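Local structure of possible adenyl cyclase-associated protein (2B0R) at residues 35-43 and 76-84; 99-110 and 119-130. The protein probably binds and sequesters monomeric actin, helping to control actin filament turnover. One frame throughout, in Å; residues are numbered along the deposited sequence.

Contact 1 of 2, residues 35-43 and 76-84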
loop_
_atom_site.group_PDB
_atom_site.type_symbol
_atom_site.label_atom_id
_atom_site.label_comp_id
_atom_site.label_asym_id
_atom_site.label_seq_id
_atom_site.Cartn_x
_atom_site.Cartn_y
_atom_site.Cartn_z
ATOM N N ARG A 35 12.534 9.408 10.017
ATOM C CA ARG A 35 12.287 8.179 10.865
ATOM C C ARG A 35 13.566 7.380 11.172
ATOM O O ARG A 35 14.285 6.978 10.262
ATOM C CB ARG A 35 11.241 7.253 10.215
ATOM C CG ARG A 35 11.177 5.838 10.857
ATOM C CD ARG A 35 10.642 4.772 9.889
ATOM N NE ARG A 35 11.406 3.537 10.041
ATOM C CZ ARG A 35 11.299 2.462 9.260
ATOM N NH1 ARG A 35 10.454 2.421 8.236
ATOM N NH2 ARG A 35 12.047 1.419 9.519
ATOM N N GLN A 36 13.808 7.128 12.460
ATOM C CA GLN A 36 15.095 6.573 12.944
ATOM C C GLN A 36 15.065 5.053 13.189
ATOM O O GLN A 36 14.243 4.534 13.953
ATOM C CB GLN A 36 15.605 7.325 14.200
ATOM C CG GLN A 36 15.636 8.869 14.082
ATOM C CD GLN A 36 16.444 9.367 12.883
ATOM O OE1 GLN A 36 17.684 9.338 12.886
ATOM N NE2 GLN A 36 15.739 9.832 11.847
ATOM N N VAL A 37 15.979 4.349 12.536
ATOM C CA VAL A 37 15.938 2.900 12.539
ATOM C C VAL A 37 16.361 2.351 13.893
ATOM O O VAL A 37 17.364 2.801 14.473
ATOM C CB VAL A 37 16.770 2.316 11.361
ATOM C CG1 VAL A 37 17.483 1.029 11.743
ATOM C CG2 VAL A 37 15.870 2.082 10.187
ATOM N N VAL A 38 15.568 1.406 14.404
ATOM C CA VAL A 38 15.915 0.670 15.622
ATOM C C VAL A 38 16.985 -0.383 15.262
ATOM O O VAL A 38 16.657 -1.439 14.681
ATOM C CB VAL A 38 14.636 -0.008 16.287
ATOM C CG1 VAL A 38 15.022 -1.053 17.351
ATOM C CG2 VAL A 38 13.680 1.059 16.883
ATOM N N THR A 39 18.249 -0.095 15.605
ATOM C CA THR A 39 19.380 -1.010 15.318
ATOM C C THR A 39 19.327 -2.260 16.167
ATOM O O THR A 39 18.418 -2.417 17.004
ATOM C CB THR A 39 20.716 -0.340 15.554
ATOM O OG1 THR A 39 20.679 0.347 16.813
ATOM C CG2 THR A 39 21.012 0.659 14.431
ATOM N N ASN A 40 20.301 -3.146 15.975
ATOM C CA ASN A 40 20.253 -4.478 16.607
ATOM C C ASN A 40 21.591 -5.054 17.086
ATOM O O ASN A 40 21.633 -6.174 17.626
ATOM C CB ASN A 40 19.580 -5.488 15.660
ATOM C CG ASN A 40 18.154 -5.808 16.063
ATOM O OD1 ASN A 40 17.266 -4.939 16.039
ATOM N ND2 ASN A 40 17.919 -7.070 16.427
ATOM N N GLY A 41 22.675 -4.306 16.887
ATOM C CA GLY A 41 23.989 -4.760 17.320
ATOM C C GLY A 41 25.102 -3.987 16.651
ATOM O O GLY A 41 24.900 -2.830 16.216
ATOM N N SER A 42 26.284 -4.611 16.580
ATOM C CA SER A 42 27.420 -4.001 15.889
ATOM C C SER A 42 27.143 -3.950 14.376
ATOM O O SER A 42 26.561 -4.904 13.805
ATOM C CB SER A 42 28.735 -4.756 16.177
ATOM N N PRO A 43 27.478 -2.802 13.743
ATOM C CA PRO A 43 27.822 -2.786 12.323
ATOM C C PRO A 43 28.496 -4.102 11.940
ATOM O O PRO A 43 29.568 -4.430 12.469
ATOM C CB PRO A 43 28.798 -1.614 12.230
ATOM C CG PRO A 43 28.226 -0.604 13.252
ATOM C CD PRO A 43 27.477 -1.437 14.316
ATOM N N SER A 76 21.485 -10.329 2.787
ATOM C CA SER A 76 20.418 -9.716 3.601
ATOM C C SER A 76 20.929 -8.400 4.159
ATOM O O SER A 76 21.960 -8.367 4.842
ATOM C CB SER A 76 19.993 -10.617 4.770
ATOM O OG SER A 76 19.102 -11.658 4.367
ATOM N N VAL A 77 20.231 -7.310 3.862
ATOM C CA VAL A 77 20.593 -6.035 4.444
ATOM C C VAL A 77 19.491 -5.551 5.374
ATOM O O VAL A 77 18.346 -5.327 4.917
ATOM C CB VAL A 77 20.886 -4.968 3.385
ATOM C CG1 VAL A 77 21.330 -3.667 4.071
ATOM C CG2 VAL A 77 21.942 -5.451 2.404
ATOM N N ARG A 78 19.837 -5.388 6.666
ATOM C CA ARG A 78 18.858 -4.995 7.711
ATOM C C ARG A 78 19.312 -3.806 8.539
ATOM O O ARG A 78 20.527 -3.591 8.757
ATOM C CB ARG A 78 18.540 -6.161 8.657
ATOM C CG ARG A 78 18.120 -7.466 7.971
ATOM C CD ARG A 78 17.818 -8.586 8.976
ATOM N N CYS A 79 18.324 -3.030 8.993
ATOM C CA CYS A 79 18.511 -1.964 9.987
ATOM C C CYS A 79 19.571 -0.945 9.665
ATOM O O CYS A 79 20.459 -0.699 10.451
ATOM C CB CYS A 79 18.793 -2.568 11.347
ATOM S SG CYS A 79 17.478 -3.597 11.808
ATOM N N SER A 80 19.470 -0.315 8.527
ATOM C CA SER A 80 20.485 0.615 8.192
ATOM C C SER A 80 19.892 1.959 7.793
ATOM O O SER A 80 18.725 2.038 7.350
ATOM C CB SER A 80 21.341 0.001 7.092
ATOM O OG SER A 80 21.831 -1.260 7.530
ATOM N N GLN A 81 20.710 3.011 7.950
ATOM C CA GLN A 81 20.298 4.388 7.718
ATOM C C GLN A 81 21.434 5.211 7.157
ATOM O O GLN A 81 22.569 4.980 7.476
ATOM C CB GLN A 81 19.811 4.992 9.016
ATOM C CG GLN A 81 19.217 6.383 8.872
ATOM C CD GLN A 81 17.923 6.521 9.621
ATOM O OE1 GLN A 81 17.805 6.101 10.782
ATOM N NE2 GLN A 81 16.926 7.099 8.959
ATOM N N ASN A 82 21.105 6.171 6.309
ATOM C CA ASN A 82 22.087 6.995 5.613
ATOM C C ASN A 82 23.430 6.335 5.319
ATOM O O ASN A 82 24.459 6.757 5.842
ATOM C CB ASN A 82 22.322 8.304 6.369
ATOM C CG ASN A 82 21.036 8.952 6.842
ATOM O OD1 ASN A 82 19.940 8.680 6.317
ATOM N ND2 ASN A 82 21.159 9.818 7.848
ATOM N N SER A 83 23.432 5.309 4.482
ATOM C CA SER A 83 24.694 4.709 4.029
ATOM C C SER A 83 24.587 4.199 2.603
ATOM O O SER A 83 23.526 3.743 2.197
ATOM C CB SER A 83 25.096 3.557 4.940
ATOM O OG SER A 83 24.599 3.756 6.243
ATOM N N ARG A 84 25.686 4.302 1.847
ATOM C CA ARG A 84 25.805 3.649 0.553
ATOM C C ARG A 84 26.226 2.196 0.833
ATOM O O ARG A 84 27.171 1.952 1.595
ATOM C CB ARG A 84 26.792 4.397 -0.407
ATOM C CG ARG A 84 26.461 4.207 -1.978
ATOM C CD ARG A 84 27.355 5.027 -3.041
ATOM N NE ARG A 84 26.648 5.261 -4.343
ATOM C CZ ARG A 84 26.327 6.474 -4.862
ATOM N NH1 ARG A 84 26.679 7.603 -4.225
ATOM N NH2 ARG A 84 25.668 6.570 -6.037
#
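The amide of Gln81 grips the backbone of the N-terminal segment at two points. Its NE2 donates to Arg35 O at 2.9 Å, nearly straight at 167°, with that oxygen close to the plane of the amide. Its OE1 accepts from Val37 N at 3.1 Å, the N-H arriving tilted from the carbonyl plane. The amide thus holds the O of residue 35 and the N of residue 37 as a parallel strand would, and the two bonds fix its rotation. Gln81 reaches them because CG lies opposite its own backbone N (chi1 -174°) and the chain then bends at chi2. Gln36, between the two bonded residues, crosses the Gln81 side chain at about a right angle, yet the two amide planes are only 16° apart.

The tight part lies next to this. Val37 CG1 presses on the corner at Cys79, 3.5 Å from Cys79 C and 3.8 Å from Cys79 CB, and Val37 also rests on Asn98 and Val100 of strand 93-100. Beyond it the contact thins out: Cys79 SG lies 3.7 Å from Val38 O, and Thr39 CG2 is 4.2 Å from Cys79 O. Gln36 and Val38 are exposed to solvent, while Cys79 and Gln81 are buried. The guanidinium of Arg35 has its partner outside the pair, NH1 making a salt bridge to Asp119.

Here an irregular segment is laid over a corner at Cys79, where the chain passes from one sheet face to another through positive phi, as in the right-handed parallel beta-helix of the CAP C-terminal domain.

Contact 2 of 2, residues 99-110 and 119-130; sequences CVGCIFLVNGVI and DDIKLQMTGIVP
The Phe104 ring meets Ile121 at its edge: Ile121 CG2 lies near the ring plane, 3.6 Å from Phe104 CE1. No atom of residues 119-130 is set squarely over either ring face; Val77 and Ile96, from strands 74-81 and 93-100, also touch this side chain. The branch of Ile121 that reaches the ring is the one opposite its backbone N, while its CD1 swings to Cys102 CB at 3.8 Å. Leu123 CD1 continues the row, 3.7 Å from Phe104 CB and bridging to Val106 CG1. Of the other flat groups, the Gln124 amide lies alongside Leu105, its OE1 3.7 Å from Leu105 CD1. Asn107 sends its ND2 off to Glu88 O, and Asp119 OD2 accepts from Asn138 ND2.

Strands 102-106 and 121-125 run parallel, 10° apart, with axes 4.7 Å from each other at closest approach. Phe104 illustrates the bonding: its N donates to Lys122 O at 2.7 Å, and its O accepts from Gln124 N at 2.9 Å. Val106 repeats the pattern with Gln124 O and Thr126 N, whereas Ile103 and Leu105 bond to the other side, with Ser83 and Ile85. Gly101 and Asp120 occupy equivalent corners of adjacent strands, both with positive phi.

Cys102, Phe104, Val106 and their partners Ile121, Leu123 and Met125 fill the buried face, while Ile103, Leu105, Lys122 and Gln124 line the partly exposed one. Such parallel, in-register strands of successive coils form the core of a parallel beta-helix: cohesion inside is apolar, and backbone bonds go alternately to the coil before and the coil after.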
loop_
_atom_site.group_PDB
_atom_site.type_symbol
_atom_site.label_atom_id
_atom_site.label_comp_id
_atom_site.label_asym_id
_atom_site.label_seq_id
_atom_site.Cartn_x
_atom_site.Cartn_y
_atom_site.Cartn_z
ATOM N N CYS A 99 15.288 -0.305 6.159
ATOM C CA CYS A 99 16.394 0.567 5.881
ATOM C C CYS A 99 15.854 1.933 5.514
ATOM O O CYS A 99 14.758 2.035 4.932
ATOM C CB CYS A 99 17.280 -0.026 4.782
ATOM S SG CYS A 99 18.175 -1.498 5.330
ATOM N N VAL A 100 16.583 2.990 5.880
ATOM C CA VAL A 100 16.046 4.324 5.720
ATOM C C VAL A 100 17.057 5.293 5.152
ATOM O O VAL A 100 18.150 5.430 5.659
ATOM C CB VAL A 100 15.430 4.860 7.039
ATOM C CG1 VAL A 100 14.753 6.231 6.809
ATOM C CG2 VAL A 100 14.376 3.877 7.582
ATOM N N GLY A 101 16.672 5.974 4.085
ATOM C CA GLY A 101 17.577 6.868 3.382
ATOM C C GLY A 101 18.869 6.155 3.082
ATOM O O GLY A 101 19.946 6.632 3.461
ATOM N N CYS A 102 18.771 4.981 2.455
ATOM C CA CYS A 102 19.974 4.255 2.018
ATOM C C CYS A 102 20.095 4.282 0.517
ATOM O O CYS A 102 19.106 4.564 -0.173
ATOM C CB CYS A 102 19.953 2.833 2.510
ATOM S SG CYS A 102 20.431 2.725 4.208
ATOM N N ILE A 103 21.313 4.035 0.021
ATOM C CA ILE A 103 21.587 3.902 -1.417
ATOM C C ILE A 103 22.262 2.582 -1.623
ATOM O O ILE A 103 23.185 2.225 -0.870
ATOM C CB ILE A 103 22.497 5.009 -1.950
ATOM C CG1 ILE A 103 21.830 6.387 -1.772
ATOM C CG2 ILE A 103 22.846 4.773 -3.441
ATOM C CD1 ILE A 103 22.810 7.578 -1.894
ATOM N N PHE A 104 21.793 1.836 -2.619
ATOM C CA PHE A 104 22.363 0.535 -2.910
ATOM C C PHE A 104 22.860 0.528 -4.333
ATOM O O PHE A 104 22.131 0.935 -5.240
ATOM C CB PHE A 104 21.320 -0.584 -2.713
ATOM C CG PHE A 104 20.765 -0.659 -1.317
ATOM C CD1 PHE A 104 19.595 0.022 -0.975
ATOM C CD2 PHE A 104 21.400 -1.398 -0.348
ATOM C CE1 PHE A 104 19.087 -0.042 0.319
ATOM C CE2 PHE A 104 20.908 -1.457 0.932
ATOM C CZ PHE A 104 19.753 -0.779 1.269
ATOM N N LEU A 105 24.094 0.076 -4.542
ATOM C CA LEU A 105 24.549 -0.218 -5.882
ATOM C C LEU A 105 24.766 -1.686 -5.935
ATOM O O LEU A 105 25.422 -2.244 -5.073
ATOM C CB LEU A 105 25.835 0.530 -6.227
ATOM C CG LEU A 105 26.326 0.447 -7.690
ATOM C CD1 LEU A 105 25.618 1.439 -8.599
ATOM C CD2 LEU A 105 27.841 0.691 -7.769
ATOM N N VAL A 106 24.183 -2.332 -6.937
ATOM C CA VAL A 106 24.296 -3.785 -7.079
ATOM C C VAL A 106 24.666 -4.175 -8.495
ATOM O O VAL A 106 24.430 -3.429 -9.463
ATOM C CB VAL A 106 22.999 -4.543 -6.639
ATOM C CG1 VAL A 106 22.608 -4.204 -5.200
ATOM C CG2 VAL A 106 21.855 -4.292 -7.590
ATOM N N ASN A 107 25.275 -5.338 -8.615
ATOM C CA ASN A 107 25.558 -5.912 -9.913
ATOM C C ASN A 107 24.240 -6.427 -10.554
ATOM O O ASN A 107 23.594 -5.732 -11.365
ATOM C CB ASN A 107 26.574 -7.024 -9.748
ATOM C CG ASN A 107 27.044 -7.578 -11.058
ATOM O OD1 ASN A 107 26.396 -7.430 -12.087
ATOM N ND2 ASN A 107 28.166 -8.246 -11.026
ATOM N N GLY A 108 23.856 -7.638 -10.186
ATOM C CA GLY A 108 22.546 -8.130 -10.509
ATOM C C GLY A 108 22.188 -9.316 -9.655
ATOM O O GLY A 108 22.938 -9.693 -8.755
ATOM N N VAL A 109 21.036 -9.918 -9.943
ATOM C CA VAL A 109 20.614 -11.152 -9.247
ATOM C C VAL A 109 20.076 -12.238 -10.192
ATOM O O VAL A 109 19.589 -11.963 -11.267
ATOM C CB VAL A 109 19.580 -10.846 -8.133
ATOM C CG1 VAL A 109 20.188 -9.905 -7.105
ATOM C CG2 VAL A 109 18.364 -10.207 -8.700
ATOM N N ILE A 110 20.195 -13.483 -9.782
ATOM C CA ILE A 110 19.604 -14.582 -10.496
ATOM C C ILE A 110 18.079 -14.435 -10.455
ATOM O O ILE A 110 17.393 -14.539 -11.483
ATOM C CB ILE A 110 20.069 -15.954 -9.892
ATOM C CG1 ILE A 110 21.570 -16.192 -10.176
ATOM C CG2 ILE A 110 19.187 -17.147 -10.415
ATOM C CD1 ILE A 110 21.887 -16.389 -11.673
ATOM N N ASP A 119 12.174 2.951 3.795
ATOM C CA ASP A 119 11.820 4.310 3.439
ATOM C C ASP A 119 13.024 5.021 2.867
ATOM O O ASP A 119 14.151 4.805 3.315
ATOM C CB ASP A 119 11.241 5.070 4.645
ATOM C CG ASP A 119 9.892 4.524 5.083
ATOM O OD1 ASP A 119 9.811 3.823 6.122
ATOM O OD2 ASP A 119 8.908 4.774 4.351
ATOM N N ASP A 120 12.769 5.844 1.852
ATOM C CA ASP A 120 13.775 6.677 1.237
ATOM C C ASP A 120 14.950 5.817 0.728
ATOM O O ASP A 120 16.070 5.900 1.219
ATOM C CB ASP A 120 14.206 7.776 2.238
ATOM C CG ASP A 120 15.173 8.800 1.636
ATOM O OD1 ASP A 120 15.012 9.168 0.447
ATOM O OD2 ASP A 120 16.092 9.242 2.381
ATOM N N ILE A 121 14.677 5.006 -0.278
ATOM C CA ILE A 121 15.658 4.019 -0.754
ATOM C C ILE A 121 15.994 4.248 -2.218
ATOM O O ILE A 121 15.103 4.509 -3.029
ATOM C CB ILE A 121 15.148 2.572 -0.515
ATOM C CG1 ILE A 121 14.888 2.370 0.975
ATOM C CG2 ILE A 121 16.142 1.541 -1.003
ATOM C CD1 ILE A 121 16.175 2.513 1.848
ATOM N N LYS A 122 17.271 4.173 -2.551
ATOM C CA LYS A 122 17.683 4.309 -3.938
ATOM C C LYS A 122 18.443 3.082 -4.296
ATOM O O LYS A 122 19.438 2.767 -3.637
ATOM C CB LYS A 122 18.583 5.517 -4.128
ATOM C CG LYS A 122 17.909 6.868 -3.847
ATOM C CD LYS A 122 18.799 7.985 -4.357
ATOM C CE LYS A 122 17.988 9.191 -4.802
ATOM N NZ LYS A 122 17.472 9.901 -3.620
ATOM N N LEU A 123 17.973 2.358 -5.309
ATOM C CA LEU A 123 18.668 1.183 -5.725
ATOM C C LEU A 123 19.077 1.303 -7.190
ATOM O O LEU A 123 18.245 1.643 -8.045
ATOM C CB LEU A 123 17.798 -0.061 -5.501
ATOM C CG LEU A 123 18.289 -1.364 -6.175
ATOM C CD1 LEU A 123 19.099 -2.204 -5.222
ATOM C CD2 LEU A 123 17.129 -2.160 -6.616
ATOM N N GLN A 124 20.350 1.020 -7.467
ATOM C CA GLN A 124 20.858 1.006 -8.818
ATOM C C GLN A 124 21.565 -0.294 -9.119
ATOM O O GLN A 124 22.274 -0.826 -8.280
ATOM C CB GLN A 124 21.808 2.180 -9.059
ATOM C CG GLN A 124 22.509 2.137 -10.444
ATOM C CD GLN A 124 23.128 3.476 -10.863
ATOM O OE1 GLN A 124 23.604 4.234 -10.031
ATOM N NE2 GLN A 124 23.109 3.759 -12.162
ATOM N N MET A 125 21.368 -0.788 -10.333
ATOM C CA MET A 125 21.985 -2.011 -10.791
ATOM C C MET A 125 22.885 -1.702 -11.978
ATOM O O MET A 125 22.593 -0.808 -12.755
ATOM C CB MET A 125 20.891 -3.002 -11.214
ATOM C CG MET A 125 20.169 -2.569 -12.479
ATOM S SD MET A 125 18.718 -3.516 -12.968
ATOM C CE MET A 125 17.499 -2.910 -11.793
ATOM N N THR A 126 23.970 -2.451 -12.134
ATOM C CA THR A 126 24.775 -2.322 -13.361
ATOM C C THR A 126 24.510 -3.468 -14.300
ATOM O O THR A 126 24.863 -3.387 -15.482
ATOM C CB THR A 126 26.275 -2.349 -13.110
ATOM O OG1 THR A 126 26.604 -3.572 -12.445
ATOM C CG2 THR A 126 26.719 -1.166 -12.285
ATOM N N GLY A 127 23.922 -4.546 -13.770
ATOM C CA GLY A 127 23.660 -5.758 -14.559
ATOM C C GLY A 127 22.186 -6.130 -14.675
ATOM O O GLY A 127 21.328 -5.263 -14.890
ATOM N N ILE A 128 21.898 -7.422 -14.542
ATOM C CA ILE A 128 20.534 -7.903 -14.645
ATOM C C ILE A 128 19.859 -8.103 -13.272
ATOM O O ILE A 128 20.409 -8.747 -12.364
ATOM C CB ILE A 128 20.419 -9.241 -15.477
ATOM C CG1 ILE A 128 21.379 -9.254 -16.672
ATOM C CG2 ILE A 128 18.959 -9.451 -15.957
ATOM C CD1 ILE A 128 21.576 -10.713 -17.374
ATOM N N VAL A 129 18.658 -7.547 -13.143
ATOM C CA VAL A 129 17.766 -7.867 -12.022
ATOM C C VAL A 129 16.411 -8.253 -12.601
ATOM O O VAL A 129 15.679 -7.398 -13.054
ATOM C CB VAL A 129 17.637 -6.706 -10.995
ATOM C CG1 VAL A 129 16.658 -7.095 -9.905
ATOM C CG2 VAL A 129 19.009 -6.350 -10.357
ATOM N N PRO A 130 16.112 -9.561 -12.664
ATOM C CA PRO A 130 14.838 -9.998 -13.298
ATOM C C PRO A 130 13.566 -9.428 -12.620
ATOM O O PRO A 130 12.666 -8.905 -13.318
ATOM C CB PRO A 130 14.878 -11.530 -13.186
ATOM C CG PRO A 130 16.348 -11.871 -12.993
ATOM C CD PRO A 130 16.942 -10.700 -12.220
#

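The two contacts come in series along the chain, contact 1 closing before contact 2 opens, and their centres lie 16 Å apart. They meet in the sheet where strands 74-81 and 93-100 are neighbours: Ser80 O is 2.8 Å from Val100 N, a probable hydrogen bond, and Val37 CG2 packs on Val100 CG2 at 3.5 Å. The salt bridge from Arg35 NH1 to Asp119 OD1, 2.6 Å long, links them again. Contact 2 sits near the centre of the chain and joins two central strands of the second large sheet. Contact 1 lies further out, where the first modelled residues, 35-43, run past the corners of adjacent coils of the beta-helix.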